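Local coordinates for PKS (Streptomyces albus, PDB 4OQJ), which probably catalyses the condensation step of chain elongation in oxazolomycin biosynthesis, as a ketosynthase of an "AT-less" type I polyketide synthase, at residues L111-Y123 with V689-R701. Residues are numbered along the deposited sequence; the frame is centred on the assembly and turned at random.
Sequences LECAYEALERAGY and VRRVPLPTYPFER
Arg691 lays its guanidinium flat on the ring of Tyr123, the planes only 5° apart, and Arg691 CZ stands 3.9 Å from the Tyr123 ring centroid in a cation-pi stack. The chain, extended from CG to NE, brings CD over the same face. In the guanidinium plane, Arg691 NE donates to Gly122 O (2.7 Å), approaching from above the carbonyl plane. Gly122 closes helix 105-121 as the C-prime residue of a Schellman motif; glycine readily adopts the positive phi, and its lack of a side chain lets Arg691 CB come close. Farther along, a water accepts from Leu694 N and lies 2.8 Å from both Glu119 O and Val692 O, which compete with other acceptors for its protons. Thr696 suits two environments: its methyl CG2 lies over the Arg120 guanidinium, 3.7 Å from Arg120 NH1, whereas OG1 accepts from a water bound to that same nitrogen and donates to another shared with Glu116 OE2. Arg120 NH2 is hydrogen-bonded to Leu28 O. At Tyr697 the backbone takes over, Tyr697 N donating to the syn lone pair of Glu119 OE1 (2.8 Å, 156°), while CB packs against Tyr115 CE1. Phe699, with CG anti to its carbonyl carbon (chi1 -59°), offers a broad face to the Glu112 chain: Glu112 CG sits 3.9 Å from the centroid of the Phe699 ring, a CH-pi contact, and the carboxylate continues nearly parallel over it. The Phe699 edge meets the face of Tyr115 in an offset T-shape, and Glu116 OE2 approaches another part of its rim. Arg31 bridges Glu112 OE1 and Glu116 OE2, probably offsetting the negative charge held against Phe699. Segment 689-701 is consistent with the LPTYPF linker of type I polyketide synthases, docked here on the thiolase-fold ketosynthase through a partly hydrated interface of mixed polar and aromatic contacts.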
# COMPACT_ATOMS: atom_id res chain seq x y z
N LEU A 111 -13.91 -11.23 -0.64
CA LEU A 111 -14.93 -10.66 -1.50
C LEU A 111 -16.30 -10.71 -0.83
O LEU A 111 -17.03 -9.72 -0.80
CB LEU A 111 -14.97 -11.39 -2.85
CG LEU A 111 -16.07 -10.98 -3.84
CD1 LEU A 111 -16.14 -9.44 -4.05
CD2 LEU A 111 -15.87 -11.67 -5.17
N GLU A 112 -16.66 -11.85 -0.25
CA GLU A 112 -17.96 -11.92 0.42
C GLU A 112 -17.96 -11.02 1.66
O GLU A 112 -18.95 -10.36 1.95
CB GLU A 112 -18.31 -13.35 0.81
CG GLU A 112 -18.78 -14.20 -0.36
CD GLU A 112 -19.31 -15.55 0.07
OE1 GLU A 112 -19.28 -15.86 1.29
OE2 GLU A 112 -19.77 -16.32 -0.80
N CYS A 113 -16.84 -10.99 2.38
CA CYS A 113 -16.76 -10.16 3.60
C CYS A 113 -16.89 -8.65 3.29
O CYS A 113 -17.54 -7.90 4.02
CB CYS A 113 -15.45 -10.43 4.34
SG CYS A 113 -15.38 -9.68 5.99
N ALA A 114 -16.25 -8.21 2.21
CA ALA A 114 -16.34 -6.81 1.79
C ALA A 114 -17.77 -6.44 1.39
O ALA A 114 -18.25 -5.35 1.73
CB ALA A 114 -15.38 -6.54 0.62
N TYR A 115 -18.42 -7.33 0.67
CA TYR A 115 -19.83 -7.17 0.32
C TYR A 115 -20.64 -6.97 1.60
O TYR A 115 -21.44 -6.05 1.68
CB TYR A 115 -20.30 -8.39 -0.47
CG TYR A 115 -21.69 -8.33 -1.09
CD1 TYR A 115 -22.84 -8.39 -0.31
CD2 TYR A 115 -21.85 -8.29 -2.47
CE1 TYR A 115 -24.11 -8.38 -0.89
CE2 TYR A 115 -23.10 -8.28 -3.06
CZ TYR A 115 -24.23 -8.32 -2.27
OH TYR A 115 -25.47 -8.31 -2.87
N GLU A 116 -20.42 -7.83 2.59
CA GLU A 116 -21.13 -7.73 3.87
C GLU A 116 -20.85 -6.41 4.57
O GLU A 116 -21.76 -5.83 5.15
CB GLU A 116 -20.75 -8.88 4.81
CG GLU A 116 -21.35 -10.24 4.46
CD GLU A 116 -20.73 -11.38 5.30
OE1 GLU A 116 -19.63 -11.19 5.86
OE2 GLU A 116 -21.35 -12.47 5.38
N ALA A 117 -19.60 -5.95 4.53
CA ALA A 117 -19.24 -4.71 5.22
C ALA A 117 -19.96 -3.51 4.61
O ALA A 117 -20.44 -2.63 5.34
CB ALA A 117 -17.74 -4.49 5.20
N LEU A 118 -20.05 -3.48 3.29
CA LEU A 118 -20.75 -2.40 2.59
C LEU A 118 -22.25 -2.49 2.84
O LEU A 118 -22.91 -1.48 3.06
CB LEU A 118 -20.44 -2.44 1.09
CG LEU A 118 -19.05 -1.91 0.75
CD1 LEU A 118 -18.59 -2.41 -0.59
CD2 LEU A 118 -19.08 -0.39 0.78
N GLU A 119 -22.79 -3.70 2.83
CA GLU A 119 -24.17 -3.90 3.22
C GLU A 119 -24.47 -3.37 4.63
O GLU A 119 -25.47 -2.71 4.84
CB GLU A 119 -24.53 -5.38 3.17
CG GLU A 119 -25.01 -5.85 1.82
CD GLU A 119 -25.56 -7.25 1.91
OE1 GLU A 119 -24.90 -8.10 2.56
OE2 GLU A 119 -26.65 -7.51 1.34
N ARG A 120 -23.61 -3.68 5.60
CA ARG A 120 -23.87 -3.22 6.95
C ARG A 120 -23.75 -1.70 7.02
O ARG A 120 -24.49 -1.07 7.77
CB ARG A 120 -22.91 -3.90 7.95
CG ARG A 120 -23.08 -3.45 9.38
CD ARG A 120 -22.49 -4.47 10.34
NE ARG A 120 -23.24 -5.73 10.35
CZ ARG A 120 -22.90 -6.84 9.70
NH1 ARG A 120 -23.66 -7.93 9.80
NH2 ARG A 120 -21.80 -6.90 8.97
N ALA A 121 -22.85 -1.13 6.23
CA ALA A 121 -22.72 0.33 6.15
C ALA A 121 -23.94 0.98 5.51
O ALA A 121 -24.27 2.13 5.82
CB ALA A 121 -21.47 0.71 5.37
N GLY A 122 -24.61 0.24 4.62
CA GLY A 122 -25.81 0.73 3.97
C GLY A 122 -25.57 1.31 2.59
O GLY A 122 -26.41 2.04 2.08
N TYR A 123 -24.44 0.96 1.96
CA TYR A 123 -24.09 1.50 0.64
C TYR A 123 -23.98 0.41 -0.43
O TYR A 123 -23.27 -0.58 -0.26
CB TYR A 123 -22.78 2.29 0.70
CG TYR A 123 -22.97 3.64 1.35
CD1 TYR A 123 -22.85 3.80 2.74
CD2 TYR A 123 -23.32 4.75 0.59
CE1 TYR A 123 -23.06 5.03 3.33
CE2 TYR A 123 -23.55 5.97 1.18
CZ TYR A 123 -23.41 6.11 2.55
OH TYR A 123 -23.63 7.34 3.11
N VAL A 689 -31.89 10.72 5.20
CA VAL A 689 -31.67 9.28 5.18
C VAL A 689 -30.82 8.88 6.38
O VAL A 689 -29.85 9.56 6.71
CB VAL A 689 -30.99 8.86 3.86
CG1 VAL A 689 -30.59 7.40 3.90
CG2 VAL A 689 -31.90 9.15 2.68
N ARG A 690 -31.18 7.78 7.03
CA ARG A 690 -30.36 7.20 8.09
C ARG A 690 -30.08 5.74 7.77
O ARG A 690 -30.99 4.91 7.77
CB ARG A 690 -31.06 7.31 9.44
CG ARG A 690 -31.29 8.73 9.91
CD ARG A 690 -30.03 9.33 10.50
NE ARG A 690 -30.30 10.66 11.06
CZ ARG A 690 -30.35 11.77 10.34
NH1 ARG A 690 -30.61 12.93 10.94
NH2 ARG A 690 -30.14 11.74 9.02
N ARG A 691 -28.82 5.42 7.48
CA ARG A 691 -28.43 4.04 7.21
C ARG A 691 -28.16 3.29 8.51
O ARG A 691 -27.45 3.80 9.38
CB ARG A 691 -27.18 4.02 6.32
CG ARG A 691 -27.49 4.36 4.90
CD ARG A 691 -26.25 4.58 4.11
NE ARG A 691 -26.53 4.71 2.69
CZ ARG A 691 -26.98 5.82 2.11
NH1 ARG A 691 -27.22 6.91 2.83
NH2 ARG A 691 -27.20 5.82 0.81
N VAL A 692 -28.70 2.08 8.63
CA VAL A 692 -28.54 1.31 9.88
C VAL A 692 -28.17 -0.14 9.58
O VAL A 692 -28.54 -0.66 8.51
CB VAL A 692 -29.83 1.34 10.73
CG1 VAL A 692 -30.18 2.77 11.12
CG2 VAL A 692 -31.01 0.71 9.97
N PRO A 693 -27.46 -0.79 10.51
CA PRO A 693 -27.12 -2.21 10.32
C PRO A 693 -28.33 -3.12 10.23
O PRO A 693 -29.16 -3.13 11.13
CB PRO A 693 -26.29 -2.54 11.57
CG PRO A 693 -25.80 -1.24 12.07
CD PRO A 693 -26.88 -0.25 11.75
N LEU A 694 -28.43 -3.88 9.14
CA LEU A 694 -29.47 -4.89 8.98
C LEU A 694 -28.77 -6.18 8.55
O LEU A 694 -27.59 -6.14 8.23
CB LEU A 694 -30.50 -4.47 7.94
CG LEU A 694 -31.27 -3.19 8.26
CD1 LEU A 694 -32.04 -2.74 7.05
CD2 LEU A 694 -32.22 -3.43 9.42
N PRO A 695 -29.49 -7.32 8.56
CA PRO A 695 -28.77 -8.55 8.20
C PRO A 695 -28.18 -8.48 6.80
O PRO A 695 -28.70 -7.73 5.97
CB PRO A 695 -29.84 -9.63 8.30
CG PRO A 695 -30.84 -9.08 9.31
CD PRO A 695 -30.86 -7.59 9.05
N THR A 696 -27.12 -9.24 6.57
CA THR A 696 -26.37 -9.20 5.32
C THR A 696 -26.77 -10.40 4.45
O THR A 696 -27.52 -11.26 4.90
CB THR A 696 -24.86 -9.16 5.60
OG1 THR A 696 -24.47 -10.21 6.52
CG2 THR A 696 -24.52 -7.84 6.24
N TYR A 697 -26.31 -10.41 3.21
CA TYR A 697 -26.78 -11.34 2.20
C TYR A 697 -26.55 -12.82 2.58
O TYR A 697 -25.49 -13.17 3.10
CB TYR A 697 -26.10 -11.05 0.85
CG TYR A 697 -26.75 -11.79 -0.30
CD1 TYR A 697 -27.82 -11.24 -0.99
CD2 TYR A 697 -26.30 -13.05 -0.69
CE1 TYR A 697 -28.43 -11.91 -2.03
CE2 TYR A 697 -26.90 -13.73 -1.75
CZ TYR A 697 -27.97 -13.15 -2.41
OH TYR A 697 -28.60 -13.82 -3.46
N PRO A 698 -27.56 -13.69 2.33
CA PRO A 698 -27.39 -15.11 2.64
C PRO A 698 -26.70 -15.86 1.49
O PRO A 698 -27.34 -16.57 0.71
CB PRO A 698 -28.82 -15.59 2.85
CG PRO A 698 -29.63 -14.72 1.96
CD PRO A 698 -28.95 -13.37 1.96
N PHE A 699 -25.39 -15.67 1.39
CA PHE A 699 -24.61 -16.25 0.31
C PHE A 699 -24.87 -17.74 0.18
O PHE A 699 -24.92 -18.44 1.18
CB PHE A 699 -23.12 -16.02 0.54
CG PHE A 699 -22.74 -14.57 0.64
CD1 PHE A 699 -22.65 -13.79 -0.50
CD2 PHE A 699 -22.48 -14.00 1.87
CE1 PHE A 699 -22.28 -12.45 -0.41
CE2 PHE A 699 -22.13 -12.67 1.97
CZ PHE A 699 -22.03 -11.90 0.84
N GLU A 700 -25.04 -18.22 -1.04
CA GLU A 700 -25.30 -19.65 -1.23
C GLU A 700 -24.07 -20.43 -0.81
O GLU A 700 -22.96 -20.10 -1.22
CB GLU A 700 -25.66 -19.96 -2.69
CG GLU A 700 -26.27 -21.35 -2.86
CD GLU A 700 -27.16 -21.46 -4.09
OE1 GLU A 700 -27.99 -20.56 -4.31
OE2 GLU A 700 -27.02 -22.47 -4.82
N ARG A 701 -24.25 -21.46 0.02
CA ARG A 701 -23.10 -22.25 0.48
C ARG A 701 -22.70 -23.33 -0.52
O ARG A 701 -22.89 -24.53 -0.26
CB ARG A 701 -23.41 -22.92 1.82
CG ARG A 701 -23.66 -21.98 2.98
CD ARG A 701 -24.18 -22.75 4.20
NE ARG A 701 -23.19 -23.67 4.76
CZ ARG A 701 -23.10 -24.97 4.50
NH1 ARG A 701 -23.96 -25.56 3.68
NH2 ARG A 701 -22.15 -25.70 5.08
O HOH W 1 -20.88 -18.85 0.04
O HOH W 2 -24.03 -12.59 5.16
O HOH W 3 -27.46 -2.59 6.85
O HOH W 4 -22.40 -9.65 8.38
O HOH W 5 -25.97 -6.73 10.25